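Local coordinates for peroxisomal acyl-coenzyme A oxidase 1 (Arabidopsis thaliana, PDB 1W07), which uses FAD to desaturate long- and medium-chain acyl-CoAs to 2-trans-enoyl-CoAs, passing the electrons to oxygen to give hydrogen peroxide in peroxisomal fatty acid beta-oxidation, at residues T384-A387 with T388-I392; Q528-V531 with V532-I536. The protein carries 1 engineered substitution. All blocks are in the same frame, centred on the assembly; numbering follows the deposited sequence.

Both interactions are short runs of about two and a half turns within one helix: interaction 1 in helix 370-398 and interaction 2 in helix 516-538. Interaction 1 comes first along the chain and is complete before interaction 2 begins. Their centres lie about 17 Å apart and their nearest atoms about 5 Å, so the two runs do not touch, yet their helices do: side chains of 528-531 pack on Leu-380 and Leu-383, just ahead of 384-387. The helices belong to the C-alpha1 and the C-terminal acyl-CoA oxidase portions of the chain, and their packing joins these two helical parts. Interaction 1 is the nearer to the flavin; interaction 2 is remote from the flavin and the active site.

Interaction 1 (T384-A387 with T388-I392); sequences TTTA and TADGI
Thr-384 and Thr-388 meet one turn apart inside helix 370-398 of the C-alpha1 region, an i to i+4 contact in which a side-chain hydroxyl bonds back to the helix backbone. Thr-384 O accepts twice: from Thr-388 N at 2.8 Å and from Thr-388 OG1 at 2.6 Å, the two donors reaching it from opposite faces of its carbonyl plane. The torsion of Thr-388 (chi1 -62°) sets OG1 beside its own backbone N, within reach of that oxygen, while the methyl CG2 is turned the other way. Threonine suits this buried site, where Ala-292, Leu-296 and Phe-344 pack around it, because its hydroxyl is satisfied within the helix. On another face Thr-386 and Asp-390 run side by side, with CG2 4.0 Å from OD2. The other threonine hydroxyls also bond back one turn, Thr-384 OG1 to Leu-380 O, Thr-386 OG1 to Ser-382 O and Thr-385 OG1 to Lys-381 O, the last also to Asn-427 ND2. Thr-385 lies about 8 Å, side chain to side chain, from Glu-424, the inferred proton acceptor. The buried Thr-384, Thr-385 and Thr-388 thus face a largely apolar interior with their hydroxyls paired to backbone carbonyls.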
ATOM      1  N   THR B 384      -9.285  11.560  -5.059  1.00 13.92           N
ATOM      2  CA  THR B 384      -8.533  11.936  -3.861  1.00 11.34           C
ATOM      3  C   THR B 384      -8.230  10.788  -2.907  1.00 10.31           C
ATOM      4  O   THR B 384      -7.121  10.716  -2.355  1.00 10.89           O
ATOM      5  CB  THR B 384      -9.235  13.070  -3.081  1.00 14.22           C
ATOM      6  OG1 THR B 384     -10.512  12.619  -2.597  1.00 13.18           O
ATOM      7  CG2 THR B 384      -9.460  14.270  -3.995  1.00 18.78           C
ATOM      8  N   THR B 385      -9.197   9.889  -2.695  1.00  9.57           N
ATOM      9  CA  THR B 385      -8.965   8.775  -1.777  1.00 11.78           C
ATOM     10  C   THR B 385      -7.931   7.826  -2.326  1.00 12.12           C
ATOM     11  O   THR B 385      -7.078   7.345  -1.591  1.00 12.16           O
ATOM     12  CB  THR B 385     -10.254   7.985  -1.469  1.00 11.37           C
ATOM     13  OG1 THR B 385     -10.859   7.544  -2.686  1.00 19.27           O
ATOM     14  CG2 THR B 385     -11.224   8.849  -0.708  1.00 10.91           C
ATOM     15  N   THR B 386      -8.015   7.538  -3.621  1.00 12.88           N
ATOM     16  CA  THR B 386      -7.063   6.648  -4.268  1.00 11.27           C
ATOM     17  C   THR B 386      -5.682   7.292  -4.180  1.00 13.08           C
ATOM     18  O   THR B 386      -4.717   6.665  -3.731  1.00 13.76           O
ATOM     19  CB  THR B 386      -7.468   6.423  -5.753  1.00 12.78           C
ATOM     20  OG1 THR B 386      -8.703   5.696  -5.781  1.00 13.40           O
ATOM     21  CG2 THR B 386      -6.379   5.656  -6.523  1.00 12.19           C
ATOM     22  N   ALA B 387      -5.573   8.552  -4.585  1.00 11.34           N
ATOM     23  CA  ALA B 387      -4.265   9.221  -4.561  1.00 14.08           C
ATOM     24  C   ALA B 387      -3.695   9.306  -3.153  1.00 13.72           C
ATOM     25  O   ALA B 387      -2.487   9.150  -2.966  1.00 13.27           O
ATOM     26  CB  ALA B 387      -4.368  10.626  -5.161  1.00 11.07           C
ATOM     27  N   THR B 388      -4.561   9.535  -2.166  1.00 11.13           N
ATOM     28  CA  THR B 388      -4.122   9.673  -0.773  1.00 12.04           C
ATOM     29  C   THR B 388      -3.627   8.361  -0.190  1.00 13.03           C
ATOM     30  O   THR B 388      -2.564   8.323   0.442  1.00 11.06           O
ATOM     31  CB  THR B 388      -5.255  10.270   0.096  1.00 13.51           C
ATOM     32  OG1 THR B 388      -5.563  11.579  -0.399  1.00 15.14           O
ATOM     33  CG2 THR B 388      -4.836  10.369   1.581  1.00  8.77           C
ATOM     34  N   ALA B 389      -4.395   7.291  -0.392  1.00 12.61           N
ATOM     35  CA  ALA B 389      -4.024   5.973   0.110  1.00 12.71           C
ATOM     36  C   ALA B 389      -2.660   5.571  -0.449  1.00 10.91           C
ATOM     37  O   ALA B 389      -1.766   5.164   0.294  1.00 14.40           O
ATOM     38  CB  ALA B 389      -5.096   4.949  -0.299  1.00 10.38           C
ATOM     39  N   ASP B 390      -2.489   5.687  -1.762  1.00 11.06           N
ATOM     40  CA  ASP B 390      -1.205   5.330  -2.349  1.00 12.52           C
ATOM     41  C   ASP B 390      -0.116   6.275  -1.815  1.00 12.02           C
ATOM     42  O   ASP B 390       0.994   5.838  -1.520  1.00 10.20           O
ATOM     43  CB  ASP B 390      -1.253   5.425  -3.876  1.00 16.94           C
ATOM     44  CG  ASP B 390      -2.172   4.390  -4.512  1.00 25.22           C
ATOM     45  OD1 ASP B 390      -2.475   3.337  -3.888  1.00 22.62           O
ATOM     46  OD2 ASP B 390      -2.571   4.634  -5.665  1.00 25.04           O
ATOM     47  N   GLY B 391      -0.441   7.565  -1.686  1.00  9.44           N
ATOM     48  CA  GLY B 391       0.524   8.543  -1.202  1.00 12.08           C
ATOM     49  C   GLY B 391       1.035   8.273   0.203  1.00 10.93           C
ATOM     50  O   GLY B 391       2.216   8.521   0.514  1.00 11.84           O
ATOM     51  N   ILE B 392       0.156   7.773   1.069  1.00 10.54           N
ATOM     52  CA  ILE B 392       0.522   7.475   2.446  1.00 11.69           C
ATOM     53  C   ILE B 392       1.504   6.315   2.482  1.00 14.01           C
ATOM     54  O   ILE B 392       2.482   6.372   3.224  1.00 13.65           O
ATOM     55  CB  ILE B 392      -0.707   7.094   3.300  1.00 14.87           C
ATOM     56  CG1 ILE B 392      -1.626   8.304   3.451  1.00  9.46           C
ATOM     57  CG2 ILE B 392      -0.247   6.558   4.687  1.00 10.26           C
ATOM     58  CD1 ILE B 392      -2.958   7.959   4.079  1.00 14.83           C
TER

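Interaction 2 (Q528-V531 with V532-I536); sequences QLIV and VSKFI
From Gln-528 to Phe-535 the backbone makes regular i to i+4 hydrogen bonds, such as Val-532 N to Gln-528 O at 2.9 Å and Ser-533 N to Leu-529 O at 2.8 Å. Ile-530 O serves two donors: Lys-534 N at 3.0 Å and the hydroxyl Ser-533 OG at 2.9 Å. Both approach from the same face of its carbonyl plane, but the hydroxyl comes in strongly bent, with a C=O...OG angle of 114°. With chi1 at 75°, OG of Ser-533 sits between its own N and carbonyl carbon and so comes back to the previous turn. Serine fits this partly exposed position, since its short side chain can bond to the helix itself. Next to it the aliphatic chain of Lys-534 lies against the same turn: CG comes tightly to 3.0 Å from Ile-530 O and stands 4.3 Å from Ile-530 CG2. This is helix-on-helix packing in the all-helical C-terminal part of the acyl-CoA oxidase fold: helix 516-538 packs against helices 480-503 and 548-566 of that portion and helices 328-363 and 370-398 of the C-alpha1 portion, Val-531 meeting Tyr-559, Leu-380 and Leu-383. Branched aliphatic side chains suit a buried face because they fill the space between helices without needing polar partners. Val-532 sets CG2 3.2 Å from Gln-528 O, and Phe-535 has CB 3.6 Å from Val-531 O. On helix 328-363, the Phe-535 ring meets Phe-346 edge-to-face, while a bend at chi2 (-57°) carries the ammonium group of Lys-534 off to a cation-pi contact with Trp-350. The amide of Gln-528 extends off the helix, and its OE1 accepts a hydrogen bond from Arg-490 NH1 on helix 480-503, which gives this buried polar group a partner.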
ATOM      1  N   GLN B 528      -9.165  14.970 -12.752  1.00 13.46           N
ATOM      2  CA  GLN B 528      -7.866  15.615 -12.548  1.00 16.13           C
ATOM      3  C   GLN B 528      -7.918  17.047 -13.060  1.00 16.76           C
ATOM      4  O   GLN B 528      -7.359  17.956 -12.443  1.00 19.24           O
ATOM      5  CB  GLN B 528      -6.749  14.826 -13.253  1.00 16.66           C
ATOM      6  CG  GLN B 528      -6.487  13.457 -12.615  1.00 14.09           C
ATOM      7  CD  GLN B 528      -5.511  12.592 -13.400  1.00 15.91           C
ATOM      8  OE1 GLN B 528      -5.380  12.725 -14.620  1.00 13.02           O
ATOM      9  NE2 GLN B 528      -4.861  11.662 -12.709  1.00 15.47           N
ATOM     10  N   LEU B 529      -8.582  17.242 -14.195  1.00 18.37           N
ATOM     11  CA  LEU B 529      -8.730  18.582 -14.766  1.00 18.89           C
ATOM     12  C   LEU B 529      -9.413  19.468 -13.723  1.00 19.53           C
ATOM     13  O   LEU B 529      -8.995  20.595 -13.495  1.00 21.93           O
ATOM     14  CB  LEU B 529      -9.590  18.525 -16.027  1.00 17.73           C
ATOM     15  CG  LEU B 529     -10.164  19.852 -16.535  1.00 24.09           C
ATOM     16  CD1 LEU B 529      -9.052  20.824 -16.938  1.00 18.13           C
ATOM     17  CD2 LEU B 529     -11.078  19.556 -17.713  1.00 22.88           C
ATOM     18  N   ILE B 530     -10.467  18.948 -13.091  1.00 17.28           N
ATOM     19  CA  ILE B 530     -11.183  19.708 -12.072  1.00 14.05           C
ATOM     20  C   ILE B 530     -10.239  20.135 -10.926  1.00 18.12           C
ATOM     21  O   ILE B 530     -10.253  21.293 -10.491  1.00 16.34           O
ATOM     22  CB  ILE B 530     -12.355  18.872 -11.506  1.00 15.04           C
ATOM     23  CG1 ILE B 530     -13.410  18.643 -12.602  1.00 18.97           C
ATOM     24  CG2 ILE B 530     -12.960  19.560 -10.298  1.00 15.79           C
ATOM     25  CD1 ILE B 530     -14.595  17.760 -12.181  1.00 13.33           C
ATOM     26  N   VAL B 531      -9.422  19.206 -10.429  1.00 17.58           N
ATOM     27  CA  VAL B 531      -8.508  19.520  -9.341  1.00 15.09           C
ATOM     28  C   VAL B 531      -7.514  20.590  -9.801  1.00 13.66           C
ATOM     29  O   VAL B 531      -7.253  21.565  -9.096  1.00 16.09           O
ATOM     30  CB  VAL B 531      -7.745  18.244  -8.876  1.00 18.76           C
ATOM     31  CG1 VAL B 531      -6.818  18.586  -7.718  1.00 17.31           C
ATOM     32  CG2 VAL B 531      -8.734  17.160  -8.444  1.00 15.27           C
ATOM     33  N   VAL B 532      -6.966  20.420 -10.993  1.00 16.52           N
ATOM     34  CA  VAL B 532      -6.005  21.386 -11.508  1.00 17.78           C
ATOM     35  C   VAL B 532      -6.624  22.770 -11.672  1.00 18.77           C
ATOM     36  O   VAL B 532      -6.007  23.778 -11.311  1.00 18.21           O
ATOM     37  CB  VAL B 532      -5.428  20.950 -12.871  1.00 19.62           C
ATOM     38  CG1 VAL B 532      -4.513  22.043 -13.405  1.00 21.10           C
ATOM     39  CG2 VAL B 532      -4.661  19.646 -12.739  1.00 20.21           C
ATOM     40  N   SER B 533      -7.841  22.821 -12.213  1.00 17.67           N
ATOM     41  CA  SER B 533      -8.530  24.088 -12.442  1.00 20.91           C
ATOM     42  C   SER B 533      -8.881  24.807 -11.149  1.00 19.78           C
ATOM     43  O   SER B 533      -8.855  26.030 -11.099  1.00 18.05           O
ATOM     44  CB  SER B 533      -9.800  23.878 -13.289  1.00 19.86           C
ATOM     45  OG  SER B 533     -10.834  23.292 -12.517  1.00 25.25           O
ATOM     46  N   LYS B 534      -9.213  24.054 -10.103  1.00 19.79           N
ATOM     47  CA  LYS B 534      -9.550  24.668  -8.820  1.00 18.29           C
ATOM     48  C   LYS B 534      -8.318  25.202  -8.090  1.00 17.81           C
ATOM     49  O   LYS B 534      -8.412  26.169  -7.331  1.00 20.55           O
ATOM     50  CB  LYS B 534     -10.296  23.682  -7.926  1.00 20.77           C
ATOM     51  CG  LYS B 534     -11.575  23.186  -8.554  1.00 27.63           C
ATOM     52  CD  LYS B 534     -12.480  24.350  -8.898  1.00 32.10           C
ATOM     53  CE  LYS B 534     -13.639  23.911  -9.763  1.00 34.67           C
ATOM     54  NZ  LYS B 534     -14.520  25.070 -10.060  1.00 37.39           N
ATOM     55  N   PHE B 535      -7.167  24.576  -8.312  1.00 19.06           N
ATOM     56  CA  PHE B 535      -5.917  25.036  -7.710  1.00 19.32           C
ATOM     57  C   PHE B 535      -5.519  26.347  -8.398  1.00 19.03           C
ATOM     58  O   PHE B 535      -5.131  27.309  -7.742  1.00 19.92           O
ATOM     59  CB  PHE B 535      -4.816  23.984  -7.894  1.00 17.68           C
ATOM     60  CG  PHE B 535      -3.715  24.059  -6.871  1.00 16.59           C
ATOM     61  CD1 PHE B 535      -2.983  22.923  -6.550  1.00 18.80           C
ATOM     62  CD2 PHE B 535      -3.419  25.255  -6.219  1.00 18.93           C
ATOM     63  CE1 PHE B 535      -1.969  22.973  -5.588  1.00 21.45           C
ATOM     64  CE2 PHE B 535      -2.410  25.318  -5.257  1.00 20.00           C
ATOM     65  CZ  PHE B 535      -1.682  24.168  -4.941  1.00 19.78           C
ATOM     66  N   ILE B 536      -5.611  26.379  -9.726  1.00 21.79           N
ATOM     67  CA  ILE B 536      -5.288  27.581 -10.498  1.00 23.32           C
ATOM     68  C   ILE B 536      -6.255  28.713 -10.109  1.00 23.82           C
ATOM     69  O   ILE B 536      -5.878  29.886 -10.069  1.00 22.78           O
ATOM     70  CB  ILE B 536      -5.402  27.307 -12.024  1.00 24.28           C
ATOM     71  CG1 ILE B 536      -4.318  26.318 -12.447  1.00 24.76           C
ATOM     72  CG2 ILE B 536      -5.309  28.615 -12.813  1.00 24.09           C
ATOM     73  CD1 ILE B 536      -4.345  25.950 -13.922  1.00 25.90           C
TER